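Local coordinates for protein amidohydrolase (Brucella melitensis biovar Abortus, PDB 4F0L) that probably acts as a metal-dependent deaminase of the amidohydrolase family, carrying an iron(III) ion in its TIM-barrel active site, at residues 63-68 with 126-131; 67-72 with 96-101; 102-107 with 147-152. One frame throughout, in Å; residues are numbered along the deposited sequence.

Contact 1: residues 63-68 with 126-131. With FE (Fe (III) ion), chain E.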
# COMPACT_ATOMS: atom_id res chain seq x y z
N ASN B 63 -1.43 -12.67 -12.80
CA ASN B 63 -0.29 -11.88 -12.39
C ASN B 63 0.63 -11.89 -13.59
O ASN B 63 1.40 -12.81 -13.78
CB ASN B 63 0.37 -12.50 -11.15
CG ASN B 63 1.34 -11.55 -10.46
OD1 ASN B 63 2.22 -10.97 -11.09
ND2 ASN B 63 1.15 -11.37 -9.17
N LEU B 64 0.52 -10.90 -14.45
CA LEU B 64 1.01 -11.09 -15.82
C LEU B 64 2.52 -10.89 -16.02
O LEU B 64 2.99 -10.99 -17.13
CB LEU B 64 0.20 -10.23 -16.81
CG LEU B 64 0.04 -8.73 -16.61
CD1 LEU B 64 1.36 -8.09 -16.21
CD2 LEU B 64 -0.51 -8.15 -17.90
N HIS B 65 3.29 -10.65 -14.94
CA HIS B 65 4.75 -10.38 -15.08
C HIS B 65 5.41 -10.58 -13.75
O HIS B 65 5.12 -9.86 -12.78
CB HIS B 65 4.99 -8.95 -15.53
CG HIS B 65 6.42 -8.64 -15.88
ND1 HIS B 65 7.00 -9.05 -17.03
CD2 HIS B 65 7.37 -7.88 -15.21
CE1 HIS B 65 8.28 -8.62 -17.06
NE2 HIS B 65 8.49 -7.88 -15.97
N SER B 66 6.27 -11.58 -13.71
CA SER B 66 6.98 -12.03 -12.52
C SER B 66 8.39 -12.49 -12.89
O SER B 66 8.60 -13.11 -13.92
CB SER B 66 6.21 -13.19 -11.89
OG SER B 66 7.00 -13.93 -10.98
N HIS B 67 9.34 -12.13 -12.04
CA HIS B 67 10.65 -12.77 -12.00
C HIS B 67 10.77 -13.46 -10.69
O HIS B 67 11.12 -12.83 -9.68
CB HIS B 67 11.77 -11.75 -12.16
CG HIS B 67 11.50 -10.74 -13.22
ND1 HIS B 67 11.30 -11.07 -14.50
CD2 HIS B 67 11.36 -9.36 -13.14
CE1 HIS B 67 11.06 -9.94 -15.21
NE2 HIS B 67 11.10 -8.91 -14.37
N ALA B 68 10.54 -14.77 -10.70
CA ALA B 68 10.32 -15.51 -9.46
C ALA B 68 11.50 -15.38 -8.49
O ALA B 68 11.29 -15.20 -7.30
CB ALA B 68 10.02 -16.97 -9.72
N GLY B 126 2.41 -15.08 -15.19
CA GLY B 126 3.22 -14.89 -16.40
C GLY B 126 4.65 -14.76 -16.00
O GLY B 126 5.07 -13.70 -15.56
N GLU B 127 5.37 -15.87 -16.04
CA GLU B 127 6.75 -15.92 -15.58
C GLU B 127 7.71 -15.53 -16.70
O GLU B 127 7.94 -16.27 -17.63
CB GLU B 127 7.10 -17.31 -15.06
CG GLU B 127 8.47 -17.39 -14.40
CD GLU B 127 8.65 -16.48 -13.19
OE1 GLU B 127 7.68 -16.28 -12.41
OE2 GLU B 127 9.78 -15.97 -13.01
N PHE B 128 8.25 -14.33 -16.55
CA PHE B 128 9.11 -13.68 -17.53
C PHE B 128 10.50 -14.13 -17.09
O PHE B 128 11.16 -13.49 -16.24
CB PHE B 128 8.88 -12.16 -17.40
CG PHE B 128 9.51 -11.32 -18.47
CD1 PHE B 128 10.86 -10.98 -18.41
CD2 PHE B 128 8.75 -10.75 -19.45
CE1 PHE B 128 11.44 -10.13 -19.37
CE2 PHE B 128 9.30 -9.90 -20.40
CZ PHE B 128 10.65 -9.59 -20.36
N HIS B 129 10.93 -15.23 -17.69
CA HIS B 129 11.96 -16.08 -17.13
C HIS B 129 13.29 -15.93 -17.83
O HIS B 129 13.45 -16.39 -18.98
CB HIS B 129 11.50 -17.53 -17.27
CG HIS B 129 12.52 -18.52 -16.82
ND1 HIS B 129 13.01 -18.52 -15.57
CD2 HIS B 129 13.17 -19.55 -17.50
CE1 HIS B 129 13.90 -19.51 -15.45
NE2 HIS B 129 14.01 -20.14 -16.63
N TYR B 130 14.26 -15.31 -17.17
CA TYR B 130 15.57 -15.11 -17.80
C TYR B 130 16.76 -15.75 -17.10
O TYR B 130 17.88 -15.59 -17.55
CB TYR B 130 15.85 -13.63 -18.08
CG TYR B 130 15.84 -12.67 -16.92
CD1 TYR B 130 16.95 -12.51 -16.10
CD2 TYR B 130 14.75 -11.83 -16.70
CE1 TYR B 130 16.96 -11.59 -15.06
CE2 TYR B 130 14.76 -10.90 -15.67
CZ TYR B 130 15.85 -10.78 -14.86
OH TYR B 130 15.84 -9.86 -13.84
N LEU B 131 16.52 -16.47 -16.01
CA LEU B 131 17.58 -17.08 -15.27
C LEU B 131 17.75 -18.49 -15.82
O LEU B 131 17.12 -19.45 -15.33
CB LEU B 131 17.24 -17.08 -13.80
CG LEU B 131 18.26 -17.67 -12.85
CD1 LEU B 131 19.63 -17.03 -13.02
CD2 LEU B 131 17.72 -17.56 -11.42
FE FE E . 10.27 -7.01 -15.07
O HOH W 1 10.22 -4.86 -14.75
O HOH W 2 12.28 -6.39 -14.22
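Asn63 opens the pairing of strands 56-66 and 122-129: its carbonyl oxygen takes the N-H of Gly126 at 2.9 Å, almost straight and in the carbonyl plane, while its side-chain OD1 is held by Ser328. The two short strand segments run parallel, 4.6 Å apart at closest approach. Leu64 turns its side chain away. Gly126 faces the backbone of strand 56-66, with His65 CA 3.4 Å from Gly126 O. His65, with CG anti to its backbone N (chi1 -172°), swings its imidazole edge onto the face of the Phe128 ring in an offset edge-to-face pair, CE1 lying 3.2 Å from Phe128 CD2. His65 NE2 binds the iron at 2.2 Å. His65 and His67 make up the HxH metal motif of amidohydrolases at the C-terminal end of the first barrel strand, His67 just past it; His241 and Asp329 add the remaining protein ligands, and two waters complete the shell. Ser66 bonds weakly through its N to Gly126 O, and its O receives Phe128 N nearly along the C=O axis. On the sheet face it shares with Glu127, Ser66 OG, which Asn331 also bonds, donates to Glu127 OE1 (2.8 Å), approaching from above the carboxylate plane. His67 takes a different chi1, -43°, with CG beside its backbone N, so that NE2 also reaches the iron. His67 ND1 donates in the ring plane to Phe128 O at 3.0 Å, which fixes the ring's rotation and leaves NE2 to the metal; Tyr130 CE2 lies over one ring face. Ala68 N, just after the two ligands, meets the syn lone pair of Glu127 OE2 at 2.7 Å; the buried carboxylate, its chain bent at chi2, also has Tyr114 bonding OE1.

Contact 2: residues 67-72 with 96-101. With FE (Fe (III) ion), chain E.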
# COMPACT_ATOMS: atom_id res chain seq x y z
N HIS B 67 9.34 -12.13 -12.04
CA HIS B 67 10.65 -12.77 -12.00
C HIS B 67 10.77 -13.46 -10.69
O HIS B 67 11.12 -12.83 -9.68
CB HIS B 67 11.77 -11.75 -12.16
CG HIS B 67 11.50 -10.74 -13.22
ND1 HIS B 67 11.30 -11.07 -14.50
CD2 HIS B 67 11.36 -9.36 -13.14
CE1 HIS B 67 11.06 -9.94 -15.21
NE2 HIS B 67 11.10 -8.91 -14.37
N ALA B 68 10.54 -14.77 -10.70
CA ALA B 68 10.32 -15.51 -9.46
C ALA B 68 11.50 -15.38 -8.49
O ALA B 68 11.29 -15.20 -7.30
CB ALA B 68 10.02 -16.97 -9.72
N PHE B 69 12.73 -15.42 -9.00
CA PHE B 69 13.91 -15.40 -8.11
C PHE B 69 14.03 -14.13 -7.28
O PHE B 69 14.58 -14.17 -6.21
CB PHE B 69 15.21 -15.67 -8.89
CG PHE B 69 15.68 -14.52 -9.74
CD1 PHE B 69 16.51 -13.55 -9.23
CD2 PHE B 69 15.28 -14.42 -11.08
CE1 PHE B 69 16.95 -12.50 -10.03
CE2 PHE B 69 15.71 -13.37 -11.88
CZ PHE B 69 16.54 -12.40 -11.35
N GLN B 70 13.48 -13.02 -7.79
CA GLN B 70 13.56 -11.75 -7.11
C GLN B 70 12.75 -11.74 -5.83
O GLN B 70 13.00 -10.91 -4.94
CB GLN B 70 13.19 -10.58 -8.05
CG GLN B 70 14.21 -10.42 -9.18
CD GLN B 70 13.88 -9.32 -10.16
OE1 GLN B 70 13.02 -8.51 -9.92
NE2 GLN B 70 14.63 -9.24 -11.25
N TYR B 71 11.77 -12.65 -5.71
CA TYR B 71 11.02 -12.79 -4.46
C TYR B 71 11.98 -13.04 -3.29
O TYR B 71 11.71 -12.66 -2.17
CB TYR B 71 10.07 -13.97 -4.56
CG TYR B 71 9.17 -14.28 -3.37
CD1 TYR B 71 8.09 -13.46 -3.03
CD2 TYR B 71 9.35 -15.46 -2.64
CE1 TYR B 71 7.25 -13.76 -1.96
CE2 TYR B 71 8.52 -15.79 -1.59
CZ TYR B 71 7.47 -14.93 -1.24
OH TYR B 71 6.65 -15.29 -0.20
N GLY B 72 13.08 -13.75 -3.56
CA GLY B 72 14.08 -14.00 -2.53
C GLY B 72 14.73 -12.72 -1.99
O GLY B 72 15.17 -12.69 -0.85
N LYS B 96 23.62 -10.57 -6.92
CA LYS B 96 24.02 -11.57 -5.91
C LYS B 96 23.11 -12.80 -5.97
O LYS B 96 23.61 -13.92 -6.04
CB LYS B 96 24.03 -11.00 -4.50
CG LYS B 96 24.28 -12.06 -3.43
CD LYS B 96 24.67 -11.45 -2.09
CE LYS B 96 24.47 -12.44 -0.95
NZ LYS B 96 25.14 -12.03 0.31
N PHE B 97 21.78 -12.59 -5.98
CA PHE B 97 20.83 -13.70 -6.14
C PHE B 97 20.93 -14.36 -7.53
O PHE B 97 21.01 -15.58 -7.62
CB PHE B 97 19.37 -13.25 -5.89
CG PHE B 97 19.00 -13.18 -4.44
CD1 PHE B 97 19.52 -12.18 -3.63
CD2 PHE B 97 18.15 -14.14 -3.88
CE1 PHE B 97 19.19 -12.12 -2.28
CE2 PHE B 97 17.82 -14.08 -2.54
CZ PHE B 97 18.34 -13.07 -1.74
N ALA B 98 20.87 -13.55 -8.58
CA ALA B 98 20.83 -14.06 -9.96
C ALA B 98 22.05 -14.94 -10.26
O ALA B 98 21.91 -15.97 -10.89
CB ALA B 98 20.70 -12.91 -10.98
N LEU B 99 23.23 -14.56 -9.76
CA LEU B 99 24.47 -15.23 -10.14
C LEU B 99 24.78 -16.46 -9.30
O LEU B 99 25.63 -17.23 -9.70
CB LEU B 99 25.66 -14.26 -10.15
CG LEU B 99 25.62 -13.15 -11.21
CD1 LEU B 99 26.74 -12.14 -11.00
CD2 LEU B 99 25.67 -13.73 -12.62
N THR B 100 24.09 -16.66 -8.17
CA THR B 100 24.39 -17.81 -7.28
C THR B 100 23.26 -18.81 -7.12
O THR B 100 23.48 -19.92 -6.63
CB THR B 100 24.80 -17.34 -5.87
OG1 THR B 100 23.74 -16.54 -5.31
CG2 THR B 100 26.10 -16.57 -5.91
N MET B 101 22.04 -18.46 -7.53
CA MET B 101 20.91 -19.34 -7.28
C MET B 101 21.04 -20.67 -8.05
O MET B 101 21.30 -20.68 -9.24
CB MET B 101 19.60 -18.65 -7.60
CG MET B 101 18.41 -19.35 -6.95
SD MET B 101 16.86 -18.45 -7.06
CE MET B 101 17.28 -17.14 -5.91
FE FE E . 10.27 -7.01 -15.07
O HOH W 1 10.22 -4.86 -14.75
O HOH W 2 12.28 -6.39 -14.22
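Phe69 sets CG between its backbone N and carbonyl carbon (chi1 74°), the crowded position, which sends its ring toward the end of helix 88-100. From that helix Phe97 answers with CG beside its N (chi1 -81°), and Met101, just past the helix with CG anti to the backbone N, bends at chi3 (-71°) so that its methyl turns back toward the 67-72 turn. No hydrogen bond crosses the contact; the side chains that meet are apolar, and the Phe97 ring also meets a backbone carbonyl. Phe69 CE1 touches Ala98 CB at 3.9 Å, and Phe97 CB lies near the plane of the Phe69 ring, at its edge. At the root of the same side chain, Met101 SD packs 3.7 Å from Phe69 CB. Phe97 lays its outer ring atoms against the backbone of Gly72, CZ coming 3.3 Å from Gly72 O and CE2 3.4 Å from Gly72 C. Residues 68-72 coil helically straight after the metal ligand His67. Leu131 and Met94 also touch Phe69. The contact joins this loop to helix 88-100, with helix 442-457 against Phe97 and Met101 and helix 103-119 beside Ala68 and Tyr71.

Contact 3: residues 102-107 with 147-152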
# COMPACT_ATOMS: atom_id res chain seq x y z
N THR B 102 20.84 -21.78 -7.34
CA THR B 102 20.83 -23.10 -7.93
C THR B 102 19.40 -23.48 -8.38
O THR B 102 18.42 -22.83 -7.98
CB THR B 102 21.25 -24.13 -6.90
OG1 THR B 102 20.23 -24.20 -5.90
CG2 THR B 102 22.62 -23.75 -6.24
N PRO B 103 19.27 -24.55 -9.20
CA PRO B 103 17.92 -24.94 -9.62
C PRO B 103 17.01 -25.38 -8.46
O PRO B 103 15.82 -25.06 -8.45
CB PRO B 103 18.17 -26.10 -10.59
CG PRO B 103 19.55 -25.86 -11.10
CD PRO B 103 20.31 -25.32 -9.91
N GLU B 104 17.57 -26.10 -7.48
CA GLU B 104 16.84 -26.50 -6.29
C GLU B 104 16.32 -25.27 -5.55
O GLU B 104 15.17 -25.22 -5.11
CB GLU B 104 17.77 -27.32 -5.37
CG GLU B 104 18.19 -28.68 -5.93
CD GLU B 104 19.34 -28.65 -6.94
OE1 GLU B 104 19.98 -27.59 -7.21
OE2 GLU B 104 19.61 -29.74 -7.49
N GLN B 105 17.18 -24.27 -5.41
CA GLN B 105 16.78 -23.02 -4.73
C GLN B 105 15.72 -22.27 -5.55
O GLN B 105 14.76 -21.74 -4.99
CB GLN B 105 17.98 -22.11 -4.46
CG GLN B 105 18.94 -22.66 -3.43
CD GLN B 105 20.29 -21.99 -3.45
OE1 GLN B 105 20.63 -21.26 -4.40
NE2 GLN B 105 21.08 -22.24 -2.41
N ALA B 106 15.89 -22.25 -6.85
CA ALA B 106 14.96 -21.55 -7.71
C ALA B 106 13.56 -22.17 -7.61
O ALA B 106 12.58 -21.45 -7.62
CB ALA B 106 15.43 -21.56 -9.13
N GLU B 107 13.48 -23.49 -7.49
CA GLU B 107 12.19 -24.13 -7.36
C GLU B 107 11.53 -23.78 -6.03
O GLU B 107 10.33 -23.52 -5.98
CB GLU B 107 12.31 -25.65 -7.47
CG GLU B 107 10.94 -26.34 -7.55
CD GLU B 107 10.99 -27.86 -7.73
OE1 GLU B 107 12.05 -28.39 -8.12
OE2 GLU B 107 9.95 -28.51 -7.49
N ALA B 147 13.68 -23.46 -16.35
CA ALA B 147 12.26 -23.38 -16.74
C ALA B 147 11.48 -24.58 -16.21
O ALA B 147 10.31 -24.44 -15.79
CB ALA B 147 12.07 -23.23 -18.27
N ASP B 148 12.11 -25.76 -16.22
CA ASP B 148 11.50 -26.95 -15.65
C ASP B 148 11.21 -26.78 -14.14
O ASP B 148 10.21 -27.29 -13.62
CB ASP B 148 12.37 -28.19 -15.84
CG ASP B 148 12.69 -28.50 -17.31
OD1 ASP B 148 12.17 -27.87 -18.27
OD2 ASP B 148 13.52 -29.41 -17.51
N ARG B 149 12.12 -26.09 -13.45
CA ARG B 149 11.91 -25.79 -12.02
C ARG B 149 10.70 -24.88 -11.78
O ARG B 149 9.92 -25.09 -10.81
CB ARG B 149 13.15 -25.17 -11.42
CG ARG B 149 14.37 -26.10 -11.45
CD ARG B 149 14.14 -27.33 -10.59
NE ARG B 149 15.34 -28.16 -10.53
CZ ARG B 149 15.64 -29.02 -9.55
NH1 ARG B 149 14.85 -29.18 -8.49
NH2 ARG B 149 16.76 -29.72 -9.63
N ILE B 150 10.53 -23.89 -12.65
CA ILE B 150 9.37 -22.99 -12.62
C ILE B 150 8.11 -23.81 -12.78
O ILE B 150 7.19 -23.71 -11.95
CB ILE B 150 9.45 -21.92 -13.72
CG1 ILE B 150 10.60 -20.96 -13.47
CG2 ILE B 150 8.13 -21.18 -13.88
CD1 ILE B 150 10.64 -20.35 -12.08
N ALA B 151 8.09 -24.65 -13.81
CA ALA B 151 6.94 -25.47 -14.06
C ALA B 151 6.64 -26.46 -12.91
O ALA B 151 5.48 -26.65 -12.57
CB ALA B 151 7.06 -26.18 -15.38
N ALA B 152 7.68 -27.05 -12.32
CA ALA B 152 7.50 -27.91 -11.16
C ALA B 152 6.92 -27.13 -10.00
O ALA B 152 6.01 -27.65 -9.30
CB ALA B 152 8.81 -28.59 -10.74
O HOH W 3 7.76 -27.69 -6.43
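Helix segments 103-107 and 147-152 run in roughly the same direction, their axes 8.8 Å apart at closest approach and crossing at -32°, with Glu107 and Arg149 nearest in the backbone. Thr102 begins the first helix as N-cap: its OG1 accepts from Gln105 N, and Gln105 OE1 takes Thr102 N in return, a capping box. Arg149 carries the contact from the other helix. With CG beside its backbone N and a bend at chi2 (-64°), the chain crosses the first turn of helix 103-119, so that one guanidinium face lies over the backbone of Pro103 and Glu104, and Pro103 CB comes to 3.5 Å from Arg149 NE. Glu107 reaches back with an extended chain, CG anti to its backbone N, and its OE1 receives Arg149 NH1 at 2.9 Å, close to the guanidinium plane. Only OE1 of Glu107 bonds Arg149, nearly along its C-O axis, the planes 58° apart. Glu104 OE2 makes a longer salt bridge, 3.6 Å from Arg149 NH2. The second carboxylate oxygen of Glu107, OE2, packs 3.4 Å from Ala152 CB and accepts from a water at 2.6 Å, which also bonds weakly to Ala152 O. Glu104 and Glu107 thus link the two helices through Arg149, while Glu145 holds its NE from the same helix, and the opposite charges probably stabilise one another.

In the fold
Contacts 1 and 2 lie 12 Å apart between centres and start from the same stretch of chain, sharing His67 and Ala68: the strand end that binds iron runs straight into the turn packed on helix 88-100. They touch directly, Tyr130 and Leu131 meeting Phe69, Gln70 and Ala98. Contact 3, 13 Å from contact 1 and 11 Å from contact 2, lies on the outer helix layer; Ile150 and Ala147 pack against residues of strand 122-129, and Met101 meets Ala106. Strand 56-66, helix 103-119, strand 122-129 and helix 145-157 form successive beta-alpha units of the TIM barrel. Helix 88-100 lies in the connection after the first strand, at whose end the metal ligands of contact 1 sit.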